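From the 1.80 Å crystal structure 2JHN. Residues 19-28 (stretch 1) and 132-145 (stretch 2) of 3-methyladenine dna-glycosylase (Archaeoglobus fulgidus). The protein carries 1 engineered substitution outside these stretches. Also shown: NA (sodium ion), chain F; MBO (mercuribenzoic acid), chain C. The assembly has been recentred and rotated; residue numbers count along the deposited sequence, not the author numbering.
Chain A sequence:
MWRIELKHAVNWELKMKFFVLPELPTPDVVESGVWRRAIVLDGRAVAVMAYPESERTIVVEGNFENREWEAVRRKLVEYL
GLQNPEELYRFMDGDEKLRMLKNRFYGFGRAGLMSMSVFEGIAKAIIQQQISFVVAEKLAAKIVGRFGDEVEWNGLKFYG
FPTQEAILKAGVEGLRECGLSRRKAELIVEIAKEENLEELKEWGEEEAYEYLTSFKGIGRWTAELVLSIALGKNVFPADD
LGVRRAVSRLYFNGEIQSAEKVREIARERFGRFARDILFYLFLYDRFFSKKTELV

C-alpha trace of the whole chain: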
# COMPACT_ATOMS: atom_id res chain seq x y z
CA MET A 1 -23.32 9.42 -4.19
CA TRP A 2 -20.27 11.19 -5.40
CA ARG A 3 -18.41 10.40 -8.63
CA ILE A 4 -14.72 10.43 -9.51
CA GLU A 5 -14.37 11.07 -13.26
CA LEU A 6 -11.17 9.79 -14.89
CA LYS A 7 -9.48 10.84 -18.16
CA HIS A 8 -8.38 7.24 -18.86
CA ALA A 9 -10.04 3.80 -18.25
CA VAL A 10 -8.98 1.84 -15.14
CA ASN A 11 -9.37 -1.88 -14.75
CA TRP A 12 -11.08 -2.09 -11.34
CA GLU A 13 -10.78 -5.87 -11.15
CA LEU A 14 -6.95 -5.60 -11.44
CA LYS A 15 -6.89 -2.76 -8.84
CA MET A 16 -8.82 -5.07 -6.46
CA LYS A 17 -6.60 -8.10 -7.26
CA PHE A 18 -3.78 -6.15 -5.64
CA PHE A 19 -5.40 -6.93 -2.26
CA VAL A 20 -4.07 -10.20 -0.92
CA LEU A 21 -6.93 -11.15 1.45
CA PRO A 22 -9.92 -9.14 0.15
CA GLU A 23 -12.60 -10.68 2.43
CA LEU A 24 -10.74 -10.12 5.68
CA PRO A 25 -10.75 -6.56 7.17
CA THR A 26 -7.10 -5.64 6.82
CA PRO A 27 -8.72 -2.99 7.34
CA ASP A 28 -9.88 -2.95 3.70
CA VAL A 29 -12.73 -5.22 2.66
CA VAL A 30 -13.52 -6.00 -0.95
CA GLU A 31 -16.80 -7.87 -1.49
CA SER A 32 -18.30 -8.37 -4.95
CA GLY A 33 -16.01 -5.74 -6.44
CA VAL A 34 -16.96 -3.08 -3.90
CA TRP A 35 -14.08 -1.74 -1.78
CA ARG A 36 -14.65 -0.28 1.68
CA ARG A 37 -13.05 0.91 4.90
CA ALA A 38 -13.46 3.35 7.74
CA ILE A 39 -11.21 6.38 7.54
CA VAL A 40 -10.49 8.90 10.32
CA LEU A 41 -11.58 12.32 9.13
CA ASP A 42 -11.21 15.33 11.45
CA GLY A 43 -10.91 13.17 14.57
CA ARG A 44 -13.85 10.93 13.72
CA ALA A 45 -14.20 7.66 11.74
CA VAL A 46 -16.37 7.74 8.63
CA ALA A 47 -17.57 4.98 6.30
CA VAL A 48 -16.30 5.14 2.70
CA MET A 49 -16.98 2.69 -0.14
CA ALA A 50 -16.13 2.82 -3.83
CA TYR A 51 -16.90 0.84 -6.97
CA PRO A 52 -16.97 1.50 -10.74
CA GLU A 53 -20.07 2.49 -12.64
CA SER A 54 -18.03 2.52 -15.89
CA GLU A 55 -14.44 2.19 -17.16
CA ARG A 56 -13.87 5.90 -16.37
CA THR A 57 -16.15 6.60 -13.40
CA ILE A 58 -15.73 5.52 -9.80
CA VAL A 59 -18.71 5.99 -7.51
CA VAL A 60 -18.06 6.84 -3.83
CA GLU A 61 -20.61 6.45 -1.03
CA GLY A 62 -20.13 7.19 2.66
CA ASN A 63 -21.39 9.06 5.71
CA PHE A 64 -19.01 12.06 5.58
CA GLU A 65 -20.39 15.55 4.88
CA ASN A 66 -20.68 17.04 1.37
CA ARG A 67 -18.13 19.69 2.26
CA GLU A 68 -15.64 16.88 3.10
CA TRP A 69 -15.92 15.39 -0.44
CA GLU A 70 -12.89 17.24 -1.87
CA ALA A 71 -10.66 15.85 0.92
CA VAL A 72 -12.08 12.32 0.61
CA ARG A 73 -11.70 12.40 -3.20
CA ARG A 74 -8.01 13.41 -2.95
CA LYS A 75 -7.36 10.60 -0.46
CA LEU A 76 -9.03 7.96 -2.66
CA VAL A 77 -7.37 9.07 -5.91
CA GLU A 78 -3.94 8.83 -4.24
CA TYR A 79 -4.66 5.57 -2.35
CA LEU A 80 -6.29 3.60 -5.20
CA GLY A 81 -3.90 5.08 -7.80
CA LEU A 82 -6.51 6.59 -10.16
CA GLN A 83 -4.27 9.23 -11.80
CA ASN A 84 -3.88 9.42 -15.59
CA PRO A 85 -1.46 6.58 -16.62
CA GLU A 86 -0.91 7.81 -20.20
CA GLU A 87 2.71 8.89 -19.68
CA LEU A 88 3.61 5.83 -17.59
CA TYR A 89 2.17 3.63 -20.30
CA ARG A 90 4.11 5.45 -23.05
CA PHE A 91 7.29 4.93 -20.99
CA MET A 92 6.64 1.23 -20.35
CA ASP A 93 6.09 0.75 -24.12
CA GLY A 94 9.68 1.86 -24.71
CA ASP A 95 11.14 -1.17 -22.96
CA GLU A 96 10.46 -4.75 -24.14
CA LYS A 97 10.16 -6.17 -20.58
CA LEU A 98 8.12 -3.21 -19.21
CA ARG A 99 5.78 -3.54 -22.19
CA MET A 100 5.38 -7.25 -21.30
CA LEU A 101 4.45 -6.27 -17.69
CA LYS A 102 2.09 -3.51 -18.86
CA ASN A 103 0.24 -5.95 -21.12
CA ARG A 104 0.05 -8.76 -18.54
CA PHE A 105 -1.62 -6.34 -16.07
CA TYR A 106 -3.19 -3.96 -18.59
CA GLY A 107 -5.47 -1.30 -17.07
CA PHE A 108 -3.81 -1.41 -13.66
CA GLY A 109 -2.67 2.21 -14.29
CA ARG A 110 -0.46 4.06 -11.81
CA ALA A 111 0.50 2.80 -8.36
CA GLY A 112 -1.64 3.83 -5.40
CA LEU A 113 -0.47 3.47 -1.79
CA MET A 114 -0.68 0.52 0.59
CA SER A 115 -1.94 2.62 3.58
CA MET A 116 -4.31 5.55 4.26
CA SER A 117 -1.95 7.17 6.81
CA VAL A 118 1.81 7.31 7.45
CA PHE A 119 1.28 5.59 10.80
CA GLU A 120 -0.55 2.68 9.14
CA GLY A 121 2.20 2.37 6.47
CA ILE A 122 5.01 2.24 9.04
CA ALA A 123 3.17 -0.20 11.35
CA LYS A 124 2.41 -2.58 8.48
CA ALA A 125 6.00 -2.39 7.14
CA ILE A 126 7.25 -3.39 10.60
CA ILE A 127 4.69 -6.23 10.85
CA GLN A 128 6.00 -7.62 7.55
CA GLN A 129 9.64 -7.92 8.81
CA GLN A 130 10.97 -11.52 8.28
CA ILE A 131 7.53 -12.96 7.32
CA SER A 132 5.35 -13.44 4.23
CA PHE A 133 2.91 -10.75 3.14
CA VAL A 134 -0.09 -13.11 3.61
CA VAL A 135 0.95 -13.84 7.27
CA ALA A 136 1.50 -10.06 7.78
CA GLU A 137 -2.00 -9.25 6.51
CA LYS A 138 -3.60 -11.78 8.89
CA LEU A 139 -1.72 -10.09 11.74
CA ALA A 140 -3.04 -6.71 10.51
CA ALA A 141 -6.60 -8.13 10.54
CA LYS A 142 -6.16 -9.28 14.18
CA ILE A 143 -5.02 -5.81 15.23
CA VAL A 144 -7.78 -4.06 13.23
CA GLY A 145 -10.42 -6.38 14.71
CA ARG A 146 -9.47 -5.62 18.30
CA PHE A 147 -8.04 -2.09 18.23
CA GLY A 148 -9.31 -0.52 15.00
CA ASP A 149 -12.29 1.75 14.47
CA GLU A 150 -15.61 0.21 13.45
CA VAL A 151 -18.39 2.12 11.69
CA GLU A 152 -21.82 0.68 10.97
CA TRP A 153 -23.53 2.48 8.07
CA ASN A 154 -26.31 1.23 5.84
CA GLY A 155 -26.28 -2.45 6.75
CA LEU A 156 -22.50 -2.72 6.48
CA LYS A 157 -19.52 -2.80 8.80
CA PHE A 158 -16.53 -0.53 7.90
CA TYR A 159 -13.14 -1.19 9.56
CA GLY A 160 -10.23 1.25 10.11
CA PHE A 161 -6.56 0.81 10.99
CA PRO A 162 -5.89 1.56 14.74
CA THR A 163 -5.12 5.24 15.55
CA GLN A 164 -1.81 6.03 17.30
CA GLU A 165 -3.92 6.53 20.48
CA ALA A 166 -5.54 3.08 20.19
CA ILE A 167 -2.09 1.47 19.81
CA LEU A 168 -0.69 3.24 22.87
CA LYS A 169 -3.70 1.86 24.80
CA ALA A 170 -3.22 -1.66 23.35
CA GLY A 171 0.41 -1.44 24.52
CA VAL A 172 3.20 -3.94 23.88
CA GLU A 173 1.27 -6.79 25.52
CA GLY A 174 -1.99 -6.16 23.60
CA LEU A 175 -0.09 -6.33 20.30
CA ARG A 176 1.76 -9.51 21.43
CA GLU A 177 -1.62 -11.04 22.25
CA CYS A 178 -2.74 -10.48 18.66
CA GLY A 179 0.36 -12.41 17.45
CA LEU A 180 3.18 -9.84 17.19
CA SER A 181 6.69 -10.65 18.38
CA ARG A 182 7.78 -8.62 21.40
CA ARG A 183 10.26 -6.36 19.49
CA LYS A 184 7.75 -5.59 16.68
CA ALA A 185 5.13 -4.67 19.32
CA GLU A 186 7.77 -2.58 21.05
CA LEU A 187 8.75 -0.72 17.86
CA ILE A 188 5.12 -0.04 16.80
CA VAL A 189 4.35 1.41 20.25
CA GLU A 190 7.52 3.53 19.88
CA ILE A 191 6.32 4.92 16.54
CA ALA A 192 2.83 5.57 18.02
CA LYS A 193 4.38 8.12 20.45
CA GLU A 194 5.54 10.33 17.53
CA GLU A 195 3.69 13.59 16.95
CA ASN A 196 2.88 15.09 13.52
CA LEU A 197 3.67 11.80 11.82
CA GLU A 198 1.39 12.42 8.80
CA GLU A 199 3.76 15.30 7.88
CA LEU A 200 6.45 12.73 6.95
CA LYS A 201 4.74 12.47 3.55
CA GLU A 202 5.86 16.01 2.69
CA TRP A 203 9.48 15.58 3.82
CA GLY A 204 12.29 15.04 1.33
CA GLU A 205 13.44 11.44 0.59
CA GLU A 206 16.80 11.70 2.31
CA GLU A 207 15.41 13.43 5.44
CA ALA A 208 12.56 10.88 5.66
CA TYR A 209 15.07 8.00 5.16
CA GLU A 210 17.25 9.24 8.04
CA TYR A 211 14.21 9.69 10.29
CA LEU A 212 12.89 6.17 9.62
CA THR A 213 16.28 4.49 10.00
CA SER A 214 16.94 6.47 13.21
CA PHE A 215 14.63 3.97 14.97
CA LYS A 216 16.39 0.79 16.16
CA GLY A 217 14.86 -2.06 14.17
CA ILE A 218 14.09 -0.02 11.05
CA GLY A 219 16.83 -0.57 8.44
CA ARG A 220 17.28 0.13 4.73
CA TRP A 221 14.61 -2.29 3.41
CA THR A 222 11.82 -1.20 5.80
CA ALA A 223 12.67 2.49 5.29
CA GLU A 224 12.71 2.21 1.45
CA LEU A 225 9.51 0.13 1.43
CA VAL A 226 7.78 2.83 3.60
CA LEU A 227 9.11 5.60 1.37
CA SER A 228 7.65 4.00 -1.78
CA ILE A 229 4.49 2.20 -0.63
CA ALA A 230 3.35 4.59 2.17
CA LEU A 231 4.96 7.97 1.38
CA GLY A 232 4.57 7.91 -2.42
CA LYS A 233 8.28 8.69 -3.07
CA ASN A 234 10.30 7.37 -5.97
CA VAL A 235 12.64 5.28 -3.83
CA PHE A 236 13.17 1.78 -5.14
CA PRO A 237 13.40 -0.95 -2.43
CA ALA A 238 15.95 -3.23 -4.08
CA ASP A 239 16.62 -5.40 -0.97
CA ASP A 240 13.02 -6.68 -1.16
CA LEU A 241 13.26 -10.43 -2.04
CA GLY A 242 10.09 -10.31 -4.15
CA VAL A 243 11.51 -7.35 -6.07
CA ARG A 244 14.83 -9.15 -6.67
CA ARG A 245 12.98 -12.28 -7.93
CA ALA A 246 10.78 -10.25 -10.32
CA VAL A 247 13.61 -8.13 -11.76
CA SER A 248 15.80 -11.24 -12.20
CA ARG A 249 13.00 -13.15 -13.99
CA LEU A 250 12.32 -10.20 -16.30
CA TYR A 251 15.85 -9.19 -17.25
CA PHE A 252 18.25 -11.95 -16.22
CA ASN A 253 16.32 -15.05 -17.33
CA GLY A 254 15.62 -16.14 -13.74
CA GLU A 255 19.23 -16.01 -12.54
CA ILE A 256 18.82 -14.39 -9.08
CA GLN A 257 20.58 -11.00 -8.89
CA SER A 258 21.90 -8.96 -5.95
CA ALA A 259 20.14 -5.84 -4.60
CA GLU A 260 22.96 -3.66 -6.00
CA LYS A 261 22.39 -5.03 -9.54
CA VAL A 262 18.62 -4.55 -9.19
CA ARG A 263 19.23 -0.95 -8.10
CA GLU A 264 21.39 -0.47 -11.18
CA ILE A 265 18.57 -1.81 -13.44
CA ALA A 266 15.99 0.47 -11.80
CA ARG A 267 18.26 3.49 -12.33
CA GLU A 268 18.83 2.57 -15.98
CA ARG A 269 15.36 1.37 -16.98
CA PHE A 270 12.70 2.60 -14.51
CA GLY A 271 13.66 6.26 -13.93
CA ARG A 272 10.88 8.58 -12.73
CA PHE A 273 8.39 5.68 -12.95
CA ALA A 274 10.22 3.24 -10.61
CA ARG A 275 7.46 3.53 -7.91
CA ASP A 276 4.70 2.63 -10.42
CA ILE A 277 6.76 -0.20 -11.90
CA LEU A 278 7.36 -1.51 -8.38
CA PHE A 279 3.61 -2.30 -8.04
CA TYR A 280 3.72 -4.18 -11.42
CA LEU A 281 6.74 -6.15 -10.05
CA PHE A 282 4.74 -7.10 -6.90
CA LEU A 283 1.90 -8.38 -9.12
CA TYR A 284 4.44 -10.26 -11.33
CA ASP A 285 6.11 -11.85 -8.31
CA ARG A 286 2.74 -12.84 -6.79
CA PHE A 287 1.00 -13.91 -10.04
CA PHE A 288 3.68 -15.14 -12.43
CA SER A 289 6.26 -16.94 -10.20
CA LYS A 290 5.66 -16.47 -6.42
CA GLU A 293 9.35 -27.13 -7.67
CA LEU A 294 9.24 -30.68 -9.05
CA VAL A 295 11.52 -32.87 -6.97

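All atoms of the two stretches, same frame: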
# COMPACT_ATOMS: atom_id res chain seq x y z
N PHE A 19 -5.11 -6.54 -3.63
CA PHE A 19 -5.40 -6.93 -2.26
C PHE A 19 -5.24 -8.43 -2.09
O PHE A 19 -5.78 -9.23 -2.86
CB PHE A 19 -6.81 -6.49 -1.84
CG PHE A 19 -6.98 -4.98 -1.76
CD1 PHE A 19 -6.40 -4.26 -0.70
CD2 PHE A 19 -7.69 -4.30 -2.72
CE1 PHE A 19 -6.56 -2.87 -0.60
CE2 PHE A 19 -7.84 -2.88 -2.64
CZ PHE A 19 -7.28 -2.18 -1.58
N VAL A 20 -4.49 -8.82 -1.06
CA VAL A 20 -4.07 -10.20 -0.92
C VAL A 20 -5.14 -11.06 -0.22
O VAL A 20 -5.34 -12.23 -0.58
CB VAL A 20 -2.64 -10.22 -0.29
CG1 VAL A 20 -2.54 -11.13 0.93
CG2 VAL A 20 -1.60 -10.51 -1.37
N LEU A 21 -5.85 -10.47 0.73
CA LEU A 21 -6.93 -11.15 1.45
C LEU A 21 -8.16 -10.24 1.48
O LEU A 21 -8.46 -9.64 2.52
CB LEU A 21 -6.48 -11.50 2.87
CG LEU A 21 -5.51 -12.65 3.04
CD1 LEU A 21 -4.87 -12.56 4.42
CD2 LEU A 21 -6.22 -13.99 2.86
N PRO A 22 -8.87 -10.15 0.34
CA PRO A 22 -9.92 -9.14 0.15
C PRO A 22 -11.08 -9.24 1.15
O PRO A 22 -11.60 -8.21 1.57
CB PRO A 22 -10.38 -9.38 -1.30
CG PRO A 22 -9.99 -10.77 -1.61
CD PRO A 22 -8.72 -11.02 -0.84
N GLU A 23 -11.45 -10.46 1.55
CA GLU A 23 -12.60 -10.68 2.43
C GLU A 23 -12.35 -10.24 3.88
O GLU A 23 -13.26 -9.77 4.59
CB GLU A 23 -13.04 -12.16 2.36
CG GLU A 23 -11.96 -13.22 2.71
CD GLU A 23 -10.80 -13.32 1.70
OE1 GLU A 23 -11.00 -13.08 0.49
OE2 GLU A 23 -9.67 -13.65 2.13
N LEU A 24 -11.12 -10.40 4.32
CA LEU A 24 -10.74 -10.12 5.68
C LEU A 24 -10.47 -8.62 5.86
O LEU A 24 -9.83 -8.02 5.01
CB LEU A 24 -9.48 -10.92 5.96
CG LEU A 24 -9.08 -11.18 7.41
CD1 LEU A 24 -10.09 -12.12 8.08
CD2 LEU A 24 -7.70 -11.79 7.37
N PRO A 25 -11.00 -8.00 6.94
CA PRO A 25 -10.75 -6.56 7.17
C PRO A 25 -9.32 -6.27 7.57
O PRO A 25 -8.92 -6.49 8.72
CB PRO A 25 -11.73 -6.20 8.31
CG PRO A 25 -12.75 -7.39 8.33
CD PRO A 25 -11.91 -8.56 7.97
N THR A 26 -8.53 -5.78 6.60
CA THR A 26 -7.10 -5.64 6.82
C THR A 26 -6.49 -4.20 6.87
O THR A 26 -5.28 -4.08 6.81
CB THR A 26 -6.31 -6.45 5.74
OG1 THR A 26 -6.77 -6.06 4.44
CG2 THR A 26 -6.47 -7.99 5.89
N PRO A 27 -7.28 -3.12 7.04
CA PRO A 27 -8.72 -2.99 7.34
C PRO A 27 -9.63 -3.06 6.12
O PRO A 27 -10.86 -3.14 6.29
CB PRO A 27 -8.81 -1.60 7.97
CG PRO A 27 -7.74 -0.82 7.23
CD PRO A 27 -6.63 -1.79 6.99
N ASP A 28 -9.06 -3.01 4.91
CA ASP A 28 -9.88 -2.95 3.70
C ASP A 28 -10.66 -4.25 3.54
O ASP A 28 -10.11 -5.34 3.77
CB ASP A 28 -9.02 -2.78 2.44
CG ASP A 28 -8.00 -1.66 2.57
OD1 ASP A 28 -8.14 -0.70 1.80
OD2 ASP A 28 -7.09 -1.79 3.43
N SER A 132 6.03 -13.61 5.52
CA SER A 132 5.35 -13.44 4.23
C SER A 132 4.31 -12.35 4.34
O SER A 132 3.84 -12.05 5.45
CB SER A 132 4.69 -14.75 3.76
OG SER A 132 3.57 -15.10 4.57
N PHE A 133 3.96 -11.76 3.20
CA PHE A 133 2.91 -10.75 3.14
C PHE A 133 1.54 -11.28 3.60
O PHE A 133 0.84 -10.62 4.36
CB PHE A 133 2.84 -10.11 1.73
CG PHE A 133 1.94 -8.91 1.65
CD1 PHE A 133 2.22 -7.75 2.39
CD2 PHE A 133 0.82 -8.91 0.82
CE1 PHE A 133 1.38 -6.63 2.30
CE2 PHE A 133 -0.02 -7.80 0.73
CZ PHE A 133 0.26 -6.66 1.47
N VAL A 134 1.17 -12.49 3.17
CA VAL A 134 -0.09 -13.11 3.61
C VAL A 134 -0.18 -13.25 5.15
O VAL A 134 -1.21 -12.93 5.74
CB VAL A 134 -0.35 -14.50 2.95
CG1 VAL A 134 -1.49 -15.25 3.66
CG2 VAL A 134 -0.68 -14.35 1.47
N VAL A 135 0.89 -13.74 5.78
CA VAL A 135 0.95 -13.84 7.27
C VAL A 135 0.85 -12.43 7.92
O VAL A 135 0.18 -12.24 8.94
CB VAL A 135 2.22 -14.62 7.77
CG1 VAL A 135 2.45 -14.44 9.27
CG2 VAL A 135 2.13 -16.12 7.43
N ALA A 136 1.52 -11.45 7.31
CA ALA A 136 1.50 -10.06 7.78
C ALA A 136 0.10 -9.48 7.75
O ALA A 136 -0.32 -8.81 8.69
CB ALA A 136 2.44 -9.19 6.94
N GLU A 137 -0.63 -9.73 6.67
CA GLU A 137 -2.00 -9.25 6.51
C GLU A 137 -2.99 -9.87 7.52
O GLU A 137 -3.91 -9.20 7.99
CB GLU A 137 -2.45 -9.45 5.07
CG GLU A 137 -1.68 -8.57 4.07
CD GLU A 137 -2.13 -7.11 4.10
OE1 GLU A 137 -1.61 -6.34 4.94
OE2 GLU A 137 -3.01 -6.74 3.28
N LYS A 138 -2.79 -11.15 7.84
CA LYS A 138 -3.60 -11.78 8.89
C LYS A 138 -3.34 -11.14 10.24
O LYS A 138 -4.27 -10.95 11.03
CB LYS A 138 -3.35 -13.30 8.95
CG LYS A 138 -3.93 -14.03 7.76
CD LYS A 138 -3.71 -15.52 7.88
CE LYS A 138 -4.14 -16.19 6.59
NZ LYS A 138 -4.36 -17.65 6.80
N LEU A 139 -2.08 -10.80 10.51
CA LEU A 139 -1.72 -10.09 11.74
C LEU A 139 -2.38 -8.71 11.77
O LEU A 139 -2.95 -8.32 12.80
CB LEU A 139 -0.21 -9.98 11.90
CG LEU A 139 0.45 -11.24 12.47
CD1 LEU A 139 1.96 -11.24 12.29
CD2 LEU A 139 0.09 -11.41 13.95
N ALA A 140 -2.35 -8.00 10.63
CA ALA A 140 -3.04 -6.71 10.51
C ALA A 140 -4.54 -6.84 10.84
O ALA A 140 -5.09 -6.01 11.57
CB ALA A 140 -2.88 -6.11 9.10
N ALA A 141 -5.17 -7.87 10.28
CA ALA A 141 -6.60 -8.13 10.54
C ALA A 141 -6.90 -8.38 12.03
O ALA A 141 -7.92 -7.91 12.53
CB ALA A 141 -7.11 -9.25 9.65
N LYS A 142 -6.00 -9.05 12.74
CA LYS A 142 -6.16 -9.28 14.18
C LYS A 142 -6.15 -7.94 14.92
O LYS A 142 -7.02 -7.64 15.74
CB LYS A 142 -5.04 -10.17 14.72
CG LYS A 142 -4.99 -11.57 14.14
CD LYS A 142 -5.60 -12.54 15.14
CE LYS A 142 -5.48 -13.97 14.66
NZ LYS A 142 -6.66 -14.73 15.15
N ILE A 143 -5.18 -7.11 14.57
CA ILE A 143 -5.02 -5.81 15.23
C ILE A 143 -6.18 -4.85 14.91
O ILE A 143 -6.62 -4.06 15.76
CB ILE A 143 -3.64 -5.23 14.87
CG1 ILE A 143 -2.54 -6.11 15.49
CG2 ILE A 143 -3.51 -3.79 15.34
CD1 ILE A 143 -2.46 -6.00 16.97
N VAL A 144 -6.65 -4.88 13.66
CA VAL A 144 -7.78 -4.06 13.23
C VAL A 144 -9.04 -4.51 13.98
O VAL A 144 -9.84 -3.68 14.42
CB VAL A 144 -7.98 -4.19 11.70
CG1 VAL A 144 -9.34 -3.61 11.22
CG2 VAL A 144 -6.82 -3.51 11.02
N GLY A 145 -9.20 -5.81 14.11
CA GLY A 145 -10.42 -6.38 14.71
C GLY A 145 -10.53 -5.90 16.16
O GLY A 145 -11.61 -5.47 16.61
NA NA F . -8.97 -7.21 3.12
HG MBO C . -6.27 -9.54 18.20
CE1 MBO C . -8.07 -10.78 17.57
CE2 MBO C . -8.08 -12.14 17.86
CE3 MBO C . -9.19 -12.88 17.47
CE4 MBO C . -10.24 -12.27 16.79
CE5 MBO C . -10.21 -10.91 16.50
CE6 MBO C . -9.11 -10.15 16.90
CZ MBO C . -11.42 -13.09 16.36
OZ1 MBO C . -12.40 -12.52 15.88
OZ2 MBO C . -11.37 -14.33 16.49
O HOH W 1 -3.27 -6.53 0.51
O HOH W 2 -5.44 -8.02 1.97
O HOH W 3 -10.21 -7.43 10.89
O HOH W 4 -7.76 -6.57 1.53

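An irregular, sodium-binding loop (19-28) packs along one helix (133-145) through apolar side chains and bridging waters, with no direct hydrogen bond between the two. The chain runs the same way in both segments: Val 20 lies nearest Val 134, Thr 26 nearest Ala 141 (CA to CA 4.5 Å) and Pro 27 nearest Val 144. Ser 132 caps the helix, its OG accepting from Val 135 N at 3.2 Å. At this end Val 20 points toward the helix; its CG2 meets CD2 at the edge of the Phe 133 ring (3.6 Å), and its CG1 lies 3.8 Å from Val 134 CG2. Leu 21 CD1 reaches the aliphatic part of Lys 138 at CG (3.8 Å) and Glu 137 CB (4.0 Å). Leu 24 CD2 rests on Ala 141 CB at 3.5 Å. Pro 25 O approaches Ala 141 CA at 3.4 Å in a CA-H...O contact. Water 3 reinforces this approach, donating to both Pro 25 O (2.7 Å) and Ala 141 O (2.9 Å). Further along, Pro 27, preceded by a cis peptide bond, sets its CB 3.9 Å from Val 144 CG1. Glu 137 supplies a second, side-chain link through water. Its OE2 accepts from water 1 (2.8 Å to the water O) and water 2 (3.0 Å to the water O), which in turn accept from the loop amides Val 20 N (3.0 Å to water 1 O) and Leu 21 N (2.8 Å to water 2 O). The sodium ion gathers the loop, bound by Leu 21 O (2.5 Å from NA), Leu 24 O (2.2 Å), Asp 28 O (2.3 Å), the more distant Thr 26 OG1 (2.8 Å) and water 4. Thr 26 also turns its CG2 to Glu 137 O, 3.5 Å away.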